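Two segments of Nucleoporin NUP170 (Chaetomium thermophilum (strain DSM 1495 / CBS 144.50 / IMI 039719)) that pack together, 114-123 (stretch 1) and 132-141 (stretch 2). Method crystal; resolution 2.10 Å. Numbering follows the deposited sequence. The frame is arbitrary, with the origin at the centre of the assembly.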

ATOM      1  N   ILE A 114     -12.654 -28.375   8.531  1.00 44.79           N
ATOM      2  CA  ILE A 114     -11.829 -27.409   7.812  1.00 37.97           C
ATOM      3  C   ILE A 114     -10.809 -26.822   8.778  1.00 36.78           C
ATOM      4  O   ILE A 114     -11.162 -26.369   9.873  1.00 36.82           O
ATOM      5  N   THR A 115      -9.540 -26.810   8.362  1.00 39.61           N
ATOM      6  CA  THR A 115      -8.452 -26.299   9.184  1.00 41.96           C
ATOM      7  C   THR A 115      -7.786 -25.053   8.616  1.00 38.39           C
ATOM      8  O   THR A 115      -7.063 -24.372   9.350  1.00 41.41           O
ATOM      9  N   ALA A 116      -8.007 -24.736   7.343  1.00 38.37           N
ATOM     10  CA  ALA A 116      -7.436 -23.539   6.744  1.00 41.94           C
ATOM     11  C   ALA A 116      -8.188 -23.217   5.463  1.00 44.73           C
ATOM     12  O   ALA A 116      -8.678 -24.115   4.773  1.00 40.25           O
ATOM     13  N   VAL A 117      -8.274 -21.922   5.161  1.00 43.81           N
ATOM     14  CA  VAL A 117      -8.917 -21.419   3.950  1.00 47.61           C
ATOM     15  C   VAL A 117      -8.119 -20.218   3.456  1.00 45.43           C
ATOM     16  O   VAL A 117      -7.646 -19.407   4.257  1.00 42.47           O
ATOM     17  N   ALA A 118      -7.977 -20.098   2.135  1.00 39.48           N
ATOM     18  CA  ALA A 118      -7.236 -18.985   1.559  1.00 41.08           C
ATOM     19  C   ALA A 118      -7.724 -18.703   0.145  1.00 44.30           C
ATOM     20  O   ALA A 118      -8.261 -19.578  -0.539  1.00 41.60           O
ATOM     21  N   LEU A 119      -7.518 -17.459  -0.283  1.00 44.30           N
ATOM     22  CA  LEU A 119      -7.873 -16.988  -1.617  1.00 41.59           C
ATOM     23  C   LEU A 119      -6.593 -16.568  -2.325  1.00 43.37           C
ATOM     24  O   LEU A 119      -5.930 -15.617  -1.897  1.00 47.12           O
ATOM     25  N   VAL A 120      -6.251 -17.267  -3.406  1.00 40.04           N
ATOM     26  CA  VAL A 120      -4.969 -17.063  -4.081  1.00 44.23           C
ATOM     27  C   VAL A 120      -5.222 -16.764  -5.552  1.00 48.35           C
ATOM     28  O   VAL A 120      -6.324 -16.999  -6.070  1.00 40.72           O
ATOM     29  N   PRO A 121      -4.219 -16.238  -6.253  1.00 44.70           N
ATOM     30  CA  PRO A 121      -4.341 -16.055  -7.706  1.00 49.94           C
ATOM     31  C   PRO A 121      -4.372 -17.391  -8.425  1.00 56.18           C
ATOM     32  O   PRO A 121      -3.894 -18.404  -7.894  1.00 49.83           O
ATOM     33  N   PRO A 122      -4.924 -17.437  -9.636  1.00 52.13           N
ATOM     34  CA  PRO A 122      -4.933 -18.685 -10.404  1.00 52.37           C
ATOM     35  C   PRO A 122      -3.643 -18.879 -11.187  1.00 49.25           C
ATOM     36  O   PRO A 122      -2.894 -17.939 -11.456  1.00 47.69           O
ATOM     37  N   LYS A 123      -3.391 -20.132 -11.546  1.00 51.95           N
ATOM     38  CA  LYS A 123      -2.274 -20.436 -12.432  1.00 51.77           C
ATOM     39  C   LYS A 123      -2.630 -19.993 -13.850  1.00 57.01           C
ATOM     40  O   LYS A 123      -3.680 -20.390 -14.369  1.00 54.33           O
ATOM     41  N   THR A 132     -11.058 -15.174 -11.439  1.00 55.31           N
ATOM     42  CA  THR A 132     -10.129 -14.193 -10.895  1.00 53.52           C
ATOM     43  C   THR A 132      -9.268 -14.744  -9.767  1.00 54.14           C
ATOM     44  O   THR A 132      -8.164 -14.236  -9.538  1.00 54.44           O
ATOM     45  N   HIS A 133      -9.742 -15.768  -9.057  1.00 50.97           N
ATOM     46  CA  HIS A 133      -9.027 -16.305  -7.908  1.00 48.45           C
ATOM     47  C   HIS A 133      -9.254 -17.808  -7.826  1.00 48.44           C
ATOM     48  O   HIS A 133     -10.092 -18.374  -8.531  1.00 48.13           O
ATOM     49  N   VAL A 134      -8.488 -18.447  -6.945  1.00 44.87           N
ATOM     50  CA  VAL A 134      -8.697 -19.838  -6.562  1.00 41.99           C
ATOM     51  C   VAL A 134      -8.916 -19.874  -5.057  1.00 44.07           C
ATOM     52  O   VAL A 134      -8.161 -19.250  -4.300  1.00 42.05           O
ATOM     53  N   LEU A 135      -9.945 -20.597  -4.633  1.00 41.79           N
ATOM     54  CA  LEU A 135     -10.250 -20.788  -3.222  1.00 51.07           C
ATOM     55  C   LEU A 135      -9.682 -22.132  -2.783  1.00 45.93           C
ATOM     56  O   LEU A 135     -10.086 -23.178  -3.303  1.00 48.20           O
ATOM     57  N   VAL A 136      -8.743 -22.101  -1.841  1.00 47.12           N
ATOM     58  CA  VAL A 136      -8.118 -23.307  -1.304  1.00 39.51           C
ATOM     59  C   VAL A 136      -8.766 -23.608   0.040  1.00 45.47           C
ATOM     60  O   VAL A 136      -8.757 -22.762   0.941  1.00 44.84           O
ATOM     61  N   VAL A 137      -9.319 -24.812   0.177  1.00 44.90           N
ATOM     62  CA  VAL A 137      -9.987 -25.252   1.399  1.00 46.54           C
ATOM     63  C   VAL A 137      -9.264 -26.501   1.886  1.00 50.71           C
ATOM     64  O   VAL A 137      -9.302 -27.546   1.224  1.00 50.05           O
ATOM     65  N   ALA A 138      -8.621 -26.400   3.047  1.00 47.49           N
ATOM     66  CA  ALA A 138      -7.883 -27.508   3.640  1.00 40.76           C
ATOM     67  C   ALA A 138      -8.679 -28.099   4.795  1.00 40.60           C
ATOM     68  O   ALA A 138      -9.139 -27.367   5.677  1.00 42.80           O
ATOM     69  N   THR A 139      -8.839 -29.420   4.784  1.00 41.04           N
ATOM     70  CA  THR A 139      -9.467 -30.158   5.872  1.00 44.49           C
ATOM     71  C   THR A 139      -8.449 -31.115   6.485  1.00 42.04           C
ATOM     72  O   THR A 139      -7.291 -31.181   6.064  1.00 45.25           O
ATOM     73  N   THR A 140      -8.896 -31.871   7.489  1.00 44.87           N
ATOM     74  CA  THR A 140      -8.035 -32.875   8.104  1.00 50.54           C
ATOM     75  C   THR A 140      -7.802 -34.076   7.198  1.00 52.88           C
ATOM     76  O   THR A 140      -6.980 -34.932   7.539  1.00 53.87           O
ATOM     77  N   SER A 141      -8.491 -34.150   6.058  1.00 51.33           N
ATOM     78  CA  SER A 141      -8.392 -35.278   5.141  1.00 54.95           C
ATOM     79  C   SER A 141      -7.892 -34.906   3.752  1.00 55.63           C
ATOM     80  O   SER A 141      -7.298 -35.756   3.086  1.00 56.05           O
TER

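Strands 114-120 and 133-139 run antiparallel, and because they lie side by side in one sheet, their side chains meet above and below it rather than pointing at the opposite strand. One face carries Ala 116, Ala 118, Val 120, Val 134, Val 136 and Ala 138. Here Val 120, with chi1 m, places CG2 3.9 Å from CB of Val 134 and 4.0 Å from CG2 of Val 136; both partners are t. Branching at CB suits these valines to an extended backbone and fills space close to the sheet. The short methyls continue the layer, CB of Ala 116 lying 4.1 Å from CB of Ala 138.

The other face holds Val 117, Leu 119, Leu 135 and Val 137. The leucines, both t,p, are long enough for their ends to come nearer the neighbouring strand: CD1 of Leu 135 reaches within 3.8 Å of CG1 of Val 117 (t). Leu 119 sends CD1 to 3.4 Å from CB of His 133, while its CD2 sits over the imidazole face, 4.1 Å from the ring centroid, in a CH-pi contact. Ile 114 (m,t) extends this apolar row, its CG1 4.0 Å from CG1 of Val 137.

Beyond Val 120, Pro 122 covers the end of the valine layer, with CB 3.9 Å from CG2 of Val 134. His 133 (chi1 m) combines an apolar ring face with polar edge atoms: ND1 is hydrogen-bonded to OG1 of Thr 132 at 3.0 Å, and NE2 is satisfied elsewhere in the structure.

At the other end, a beta bulge between Ile 114 and Ala 116 accommodates Thr 115 (p). Its CG2 lies 3.7 Å from CG2 of Thr 140, whereas its OG1 accepts a 2.6 Å hydrogen bond from water 1. That water also donates to O of Thr 139 at 3.0 Å, bridging the strands where OG1 and the carbonyl stand 3.9 Å apart.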

ATOM      1  CB  ILE A 114     -12.702 -26.306   7.189  1.00 46.21           C
ATOM      2  CG1 ILE A 114     -13.567 -26.888   6.068  1.00 50.49           C
ATOM      3  CG2 ILE A 114     -11.836 -25.170   6.641  1.00 39.33           C
ATOM      4  CD1 ILE A 114     -14.670 -25.961   5.604  1.00 48.34           C
ATOM      5  CB  THR A 115      -7.382 -27.385   9.381  1.00 39.34           C
ATOM      6  OG1 THR A 115      -6.939 -27.867   8.108  1.00 38.28           O
ATOM      7  CG2 THR A 115      -7.943 -28.548  10.197  1.00 42.75           C
ATOM      8  CB  ALA A 116      -5.940 -23.714   6.452  1.00 40.56           C
ATOM      9  CB  VAL A 117     -10.390 -21.024   4.206  1.00 43.95           C
ATOM     10  CG1 VAL A 117     -11.029 -20.469   2.937  1.00 47.00           C
ATOM     11  CG2 VAL A 117     -11.184 -22.214   4.729  1.00 41.41           C
ATOM     12  CB  ALA A 118      -5.729 -19.261   1.546  1.00 43.76           C
ATOM     13  CB  LEU A 119      -8.856 -15.817  -1.533  1.00 43.42           C
ATOM     14  CG  LEU A 119      -9.451 -15.313  -2.848  1.00 53.21           C
ATOM     15  CD1 LEU A 119     -10.409 -16.344  -3.423  1.00 47.44           C
ATOM     16  CD2 LEU A 119     -10.151 -13.978  -2.637  1.00 46.60           C
ATOM     17  CB  VAL A 120      -4.046 -18.295  -3.932  1.00 44.37           C
ATOM     18  CG1 VAL A 120      -3.719 -18.541  -2.460  1.00 39.08           C
ATOM     19  CG2 VAL A 120      -4.688 -19.527  -4.562  1.00 43.43           C
ATOM     20  CB  PRO A 121      -3.078 -15.256  -8.073  1.00 50.70           C
ATOM     21  CG  PRO A 121      -2.632 -14.628  -6.802  1.00 52.13           C
ATOM     22  CD  PRO A 121      -3.005 -15.598  -5.722  1.00 45.36           C
ATOM     23  CB  PRO A 122      -6.124 -18.499 -11.350  1.00 52.01           C
ATOM     24  CG  PRO A 122      -6.155 -17.027 -11.595  1.00 56.91           C
ATOM     25  CD  PRO A 122      -5.670 -16.366 -10.322  1.00 54.08           C
ATOM     26  CB  LYS A 123      -1.946 -21.929 -12.400  1.00 54.27           C
ATOM     27  CG  LYS A 123      -1.233 -22.389 -11.129  1.00 57.31           C
ATOM     28  CD  LYS A 123      -0.969 -23.894 -11.142  1.00 52.20           C
ATOM     29  CE  LYS A 123      -0.321 -24.372  -9.845  1.00 56.14           C
ATOM     30  NZ  LYS A 123       1.082 -23.896  -9.684  1.00 53.08           N
ATOM     31  CB  THR A 132     -10.905 -12.975 -10.386  1.00 54.43           C
ATOM     32  OG1 THR A 132     -11.875 -13.395  -9.419  1.00 54.96           O
ATOM     33  CG2 THR A 132     -11.621 -12.277 -11.533  1.00 63.98           C
ATOM     34  CB  HIS A 133      -9.481 -15.648  -6.599  1.00 45.19           C
ATOM     35  CG  HIS A 133      -9.247 -14.171  -6.540  1.00 51.97           C
ATOM     36  ND1 HIS A 133     -10.179 -13.253  -6.973  1.00 54.96           N
ATOM     37  CD2 HIS A 133      -8.196 -13.452  -6.082  1.00 54.49           C
ATOM     38  CE1 HIS A 133      -9.707 -12.032  -6.792  1.00 54.76           C
ATOM     39  NE2 HIS A 133      -8.505 -12.125  -6.253  1.00 58.84           N
ATOM     40  CB  VAL A 134      -7.509 -20.732  -6.962  1.00 46.48           C
ATOM     41  CG1 VAL A 134      -7.669 -22.140  -6.380  1.00 41.54           C
ATOM     42  CG2 VAL A 134      -7.381 -20.795  -8.473  1.00 46.19           C
ATOM     43  CB  LEU A 135     -11.759 -20.729  -2.987  1.00 44.00           C
ATOM     44  CG  LEU A 135     -12.252 -20.882  -1.548  1.00 48.66           C
ATOM     45  CD1 LEU A 135     -11.839 -19.694  -0.699  1.00 45.18           C
ATOM     46  CD2 LEU A 135     -13.760 -21.051  -1.532  1.00 52.98           C
ATOM     47  CB  VAL A 136      -6.598 -23.139  -1.153  1.00 45.12           C
ATOM     48  CG1 VAL A 136      -5.959 -24.466  -0.762  1.00 48.06           C
ATOM     49  CG2 VAL A 136      -5.982 -22.604  -2.436  1.00 45.03           C
ATOM     50  CB  VAL A 137     -11.478 -25.535   1.171  1.00 47.00           C
ATOM     51  CG1 VAL A 137     -12.131 -26.023   2.459  1.00 42.41           C
ATOM     52  CG2 VAL A 137     -12.184 -24.291   0.650  1.00 41.90           C
ATOM     53  CB  ALA A 138      -6.510 -27.044   4.129  1.00 42.52           C
ATOM     54  CB  THR A 139     -10.699 -30.933   5.386  1.00 49.31           C
ATOM     55  OG1 THR A 139     -10.285 -32.059   4.600  1.00 50.93           O
ATOM     56  CG2 THR A 139     -11.618 -30.039   4.561  1.00 47.43           C
ATOM     57  CB  THR A 140      -8.633 -33.349   9.431  1.00 50.10           C
ATOM     58  OG1 THR A 140      -9.962 -33.837   9.218  1.00 47.08           O
ATOM     59  CG2 THR A 140      -8.672 -32.210  10.439  1.00 49.96           C
ATOM     60  CB  SER A 141      -9.760 -35.965   5.005  1.00 60.00           C
ATOM     61  OG  SER A 141      -9.674 -37.127   4.200  1.00 77.53           O
TER
HETATM   62  O   HOH W   1      -5.356 -29.928   7.977  1.00 42.05           O